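Local coordinates for protein superoxide reductase (Giardia intestinalis, PDB 4D7P) that probably reduces superoxide to hydrogen peroxide at a mononuclear iron centre, as a one-iron superoxide reductase, at residues K16-N28 with C34-I48. Residues are numbered along the deposited sequence; the frame is centred on the assembly and turned at random.
Sequences KEKHVPEMKLSGN and CGATVMHPATEKHYI. With FE (Fe (III) ion), chain B.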
# COMPACT_ATOMS: atom_id res chain seq x y z
N LYS A 16 -18.82 20.55 -9.23
CA LYS A 16 -18.76 21.23 -7.94
C LYS A 16 -17.73 20.55 -7.03
O LYS A 16 -16.91 21.21 -6.39
CB LYS A 16 -20.15 21.26 -7.27
CG LYS A 16 -20.59 22.63 -6.74
CD LYS A 16 -22.04 22.62 -6.23
CE LYS A 16 -22.46 23.97 -5.64
NZ LYS A 16 -21.90 24.23 -4.28
N GLU A 17 -17.79 19.21 -6.98
CA GLU A 17 -16.84 18.40 -6.20
C GLU A 17 -15.63 18.04 -7.07
O GLU A 17 -15.79 17.72 -8.26
CB GLU A 17 -17.54 17.14 -5.66
CG GLU A 17 -16.65 16.19 -4.86
CD GLU A 17 -17.38 14.92 -4.44
OE1 GLU A 17 -18.37 15.02 -3.67
OE2 GLU A 17 -16.98 13.82 -4.87
N LYS A 18 -14.43 18.09 -6.50
CA LYS A 18 -13.21 17.93 -7.30
C LYS A 18 -12.39 16.72 -6.89
O LYS A 18 -12.12 16.49 -5.70
CB LYS A 18 -12.35 19.20 -7.22
CG LYS A 18 -13.11 20.50 -7.47
CD LYS A 18 -13.67 20.60 -8.90
CE LYS A 18 -14.38 21.95 -9.12
NZ LYS A 18 -14.89 22.13 -10.51
N HIS A 19 -11.99 15.94 -7.89
CA HIS A 19 -11.22 14.72 -7.67
C HIS A 19 -9.80 14.87 -8.27
O HIS A 19 -8.89 14.13 -7.93
CB HIS A 19 -11.92 13.50 -8.30
CG HIS A 19 -13.15 13.03 -7.58
ND1 HIS A 19 -14.41 13.54 -7.85
CD2 HIS A 19 -13.34 12.04 -6.68
CE1 HIS A 19 -15.31 12.91 -7.11
NE2 HIS A 19 -14.69 11.98 -6.40
N VAL A 20 -9.62 15.83 -9.19
CA VAL A 20 -8.38 15.85 -9.97
C VAL A 20 -7.16 16.22 -9.13
O VAL A 20 -7.11 17.28 -8.53
CB VAL A 20 -8.49 16.81 -11.13
CG1 VAL A 20 -7.18 16.83 -11.92
CG2 VAL A 20 -9.66 16.40 -12.02
N PRO A 21 -6.15 15.33 -9.10
CA PRO A 21 -4.97 15.59 -8.27
C PRO A 21 -4.09 16.74 -8.78
O PRO A 21 -3.31 16.55 -9.71
CB PRO A 21 -4.20 14.26 -8.31
CG PRO A 21 -4.64 13.61 -9.59
CD PRO A 21 -6.07 14.02 -9.78
N GLU A 22 -4.24 17.93 -8.18
CA GLU A 22 -3.34 19.05 -8.46
C GLU A 22 -1.90 18.66 -8.18
O GLU A 22 -1.61 18.07 -7.14
CB GLU A 22 -3.71 20.28 -7.62
CG GLU A 22 -2.95 21.55 -8.00
CD GLU A 22 -3.04 22.67 -6.95
OE1 GLU A 22 -2.70 22.42 -5.77
OE2 GLU A 22 -3.43 23.81 -7.31
N MET A 23 -1.00 18.97 -9.11
CA MET A 23 0.43 18.76 -8.91
C MET A 23 1.19 20.08 -8.86
O MET A 23 1.04 20.91 -9.75
CB MET A 23 1.00 17.89 -10.03
CG MET A 23 0.93 16.38 -9.79
SD MET A 23 1.62 15.48 -11.19
CE MET A 23 0.33 15.80 -12.37
N LYS A 24 2.01 20.27 -7.83
CA LYS A 24 2.95 21.39 -7.80
C LYS A 24 4.38 20.85 -7.75
O LYS A 24 4.71 20.04 -6.90
CB LYS A 24 2.67 22.31 -6.61
CG LYS A 24 1.26 22.92 -6.62
CD LYS A 24 1.29 24.44 -6.49
CE LYS A 24 -0.04 25.07 -6.85
NZ LYS A 24 0.07 25.99 -8.02
N LEU A 25 5.23 21.33 -8.67
CA LEU A 25 6.59 20.82 -8.82
C LEU A 25 7.65 21.83 -8.39
O LEU A 25 7.69 22.95 -8.88
CB LEU A 25 6.83 20.42 -10.28
CG LEU A 25 8.17 19.82 -10.69
CD1 LEU A 25 8.35 18.45 -10.05
CD2 LEU A 25 8.22 19.72 -12.22
N SER A 26 8.51 21.42 -7.45
CA SER A 26 9.62 22.23 -6.94
C SER A 26 10.90 21.43 -7.07
O SER A 26 11.20 20.63 -6.19
CB SER A 26 9.42 22.62 -5.47
OG SER A 26 8.06 22.85 -5.16
N GLY A 27 11.67 21.64 -8.13
CA GLY A 27 12.80 20.77 -8.40
C GLY A 27 12.28 19.38 -8.72
O GLY A 27 11.56 19.19 -9.70
N ASN A 28 12.59 18.40 -7.88
CA ASN A 28 12.09 17.05 -8.13
C ASN A 28 11.02 16.68 -7.11
O ASN A 28 10.53 15.55 -7.08
CB ASN A 28 13.23 16.02 -8.14
CG ASN A 28 13.87 15.86 -6.78
OD1 ASN A 28 13.88 16.79 -5.98
ND2 ASN A 28 14.40 14.66 -6.51
N CYS A 34 -6.12 16.86 -3.78
CA CYS A 34 -7.35 16.67 -4.54
C CYS A 34 -8.53 17.39 -3.88
O CYS A 34 -8.96 17.00 -2.79
CB CYS A 34 -7.67 15.18 -4.66
SG CYS A 34 -6.26 14.13 -5.00
N GLY A 35 -9.07 18.43 -4.51
CA GLY A 35 -8.53 18.96 -5.74
C GLY A 35 -7.82 20.26 -5.44
O GLY A 35 -7.49 20.53 -4.28
N ALA A 36 -7.59 21.07 -6.47
CA ALA A 36 -6.73 22.25 -6.34
C ALA A 36 -7.33 23.32 -5.42
O ALA A 36 -6.63 23.87 -4.57
CB ALA A 36 -6.44 22.85 -7.71
N THR A 37 -8.62 23.59 -5.58
CA THR A 37 -9.30 24.65 -4.84
C THR A 37 -10.19 24.08 -3.74
O THR A 37 -10.20 24.58 -2.61
CB THR A 37 -10.14 25.53 -5.79
OG1 THR A 37 -9.32 25.98 -6.88
CG2 THR A 37 -10.72 26.75 -5.05
N VAL A 38 -10.94 23.02 -4.06
CA VAL A 38 -11.78 22.35 -3.07
C VAL A 38 -11.21 20.99 -2.67
O VAL A 38 -10.90 20.16 -3.54
CB VAL A 38 -13.21 22.15 -3.58
CG1 VAL A 38 -14.12 21.78 -2.43
CG2 VAL A 38 -13.70 23.40 -4.29
N MET A 39 -11.06 20.75 -1.38
CA MET A 39 -10.57 19.46 -0.92
C MET A 39 -11.69 18.43 -0.98
O MET A 39 -12.76 18.64 -0.42
CB MET A 39 -10.02 19.56 0.49
CG MET A 39 -9.34 18.28 0.95
SD MET A 39 -7.69 18.03 0.24
CE MET A 39 -6.81 19.45 0.89
N HIS A 40 -11.43 17.32 -1.66
CA HIS A 40 -12.40 16.22 -1.75
C HIS A 40 -12.77 15.71 -0.36
O HIS A 40 -11.95 15.76 0.54
CB HIS A 40 -11.83 15.09 -2.60
CG HIS A 40 -12.74 13.92 -2.77
ND1 HIS A 40 -12.89 12.94 -1.81
CD2 HIS A 40 -13.53 13.55 -3.81
CE1 HIS A 40 -13.74 12.02 -2.25
NE2 HIS A 40 -14.13 12.37 -3.46
N PRO A 41 -14.02 15.24 -0.18
CA PRO A 41 -14.40 14.66 1.11
C PRO A 41 -13.49 13.52 1.59
O PRO A 41 -12.80 12.83 0.83
CB PRO A 41 -15.82 14.14 0.84
CG PRO A 41 -16.36 15.11 -0.15
CD PRO A 41 -15.19 15.45 -1.05
N ALA A 42 -13.50 13.36 2.91
CA ALA A 42 -12.71 12.36 3.60
C ALA A 42 -13.56 11.76 4.71
O ALA A 42 -13.55 12.23 5.86
CB ALA A 42 -11.44 12.98 4.16
N THR A 43 -14.33 10.74 4.35
CA THR A 43 -15.20 10.05 5.30
C THR A 43 -15.06 8.55 5.12
O THR A 43 -14.46 8.09 4.14
CB THR A 43 -16.69 10.44 5.10
OG1 THR A 43 -17.16 9.88 3.88
CG2 THR A 43 -16.86 11.96 5.06
N GLU A 44 -15.64 7.79 6.05
CA GLU A 44 -15.57 6.34 6.00
C GLU A 44 -16.33 5.77 4.81
O GLU A 44 -16.02 4.66 4.35
CB GLU A 44 -16.10 5.74 7.29
CG GLU A 44 -15.28 6.15 8.49
CD GLU A 44 -15.71 5.46 9.76
OE1 GLU A 44 -16.89 5.07 9.86
OE2 GLU A 44 -14.85 5.30 10.65
N LYS A 45 -17.30 6.52 4.31
CA LYS A 45 -18.12 6.03 3.20
C LYS A 45 -17.82 6.76 1.89
O LYS A 45 -18.25 6.32 0.81
CB LYS A 45 -19.61 6.15 3.54
CG LYS A 45 -20.06 5.23 4.68
CD LYS A 45 -21.55 5.44 5.01
CE LYS A 45 -21.93 4.68 6.26
NZ LYS A 45 -21.65 3.22 6.13
N HIS A 46 -17.08 7.86 1.96
CA HIS A 46 -16.66 8.58 0.74
C HIS A 46 -15.25 9.11 0.91
O HIS A 46 -14.99 9.98 1.76
CB HIS A 46 -17.62 9.72 0.41
CG HIS A 46 -17.33 10.39 -0.91
ND1 HIS A 46 -17.77 11.66 -1.22
CD2 HIS A 46 -16.64 9.95 -2.00
CE1 HIS A 46 -17.37 11.97 -2.45
NE2 HIS A 46 -16.68 10.96 -2.93
N TYR A 47 -14.32 8.60 0.11
CA TYR A 47 -12.92 8.90 0.31
C TYR A 47 -12.09 8.75 -0.96
O TYR A 47 -12.45 7.98 -1.85
CB TYR A 47 -12.35 7.99 1.41
CG TYR A 47 -12.56 6.49 1.15
CD1 TYR A 47 -11.62 5.76 0.46
CD2 TYR A 47 -13.69 5.83 1.63
CE1 TYR A 47 -11.79 4.40 0.23
CE2 TYR A 47 -13.88 4.45 1.40
CZ TYR A 47 -12.90 3.75 0.70
OH TYR A 47 -13.02 2.39 0.45
N ILE A 48 -11.01 9.51 -1.05
CA ILE A 48 -9.97 9.18 -2.00
C ILE A 48 -8.97 8.34 -1.22
O ILE A 48 -8.37 8.79 -0.24
CB ILE A 48 -9.31 10.42 -2.62
CG1 ILE A 48 -10.24 10.98 -3.70
CG2 ILE A 48 -7.96 10.06 -3.24
CD1 ILE A 48 -9.84 12.37 -4.18
FE FE B . -15.62 11.30 -4.73
O HOH W 1 -6.95 19.81 -9.18
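H19 and H40 meet at the iron, where their rings cross at 58° with CD2 of H40 over one face of the H19 imidazole. H40 CB lies 3.4 Å from K18 O, and CG stays near that same carbonyl, which sits at the ring edge. With CG anti to the backbone N (chi1 -179°), the ring is carried in between I48 CG1, over the centre of one face, and P41 CD, toward the rim of the other. ND1 donates to P41 O at 2.6 Å, on a lone pair in the carbonyl plane, which helps fix the ring's rotation, although the bond is bent and the oxygen is tilted from the ring plane, and leaves the far nitrogen for the metal. CD2 is against H19 NE2, CE1 sits above a face of the H46 ring, and H40 NE2 binds the iron at 2.2 Å. H19 NE2 does so at 2.0 Å and H46 NE2 at 2.1 Å. H102 and C99 join these histidines in the four-histidine, one-cysteine iron centre of superoxide reductases, here held by loops and by the end of strand 90-99 at one end of the β-sandwich. E17, extended beyond CG, brings its carboxylate to the edge of H46 from the opposite direction. Its OE2 is 2.9 Å from the iron, a longer approach than the histidine bonds and consistent with a weakly held ligand at the sixth position. Away from the metal, V20 and P21 run beside the turn that follows strand 29-34. P21 CB touches C34 SG, and the peptide between C34 and G35 is cis. V20 O receives a C-H...O contact from G35 CA and a hydrogen bond donated by a water whose O is 2.6 Å away; that water also accepts weakly from A36 N. Beyond it, the extended side chain of E22 lies along the A36 methyl.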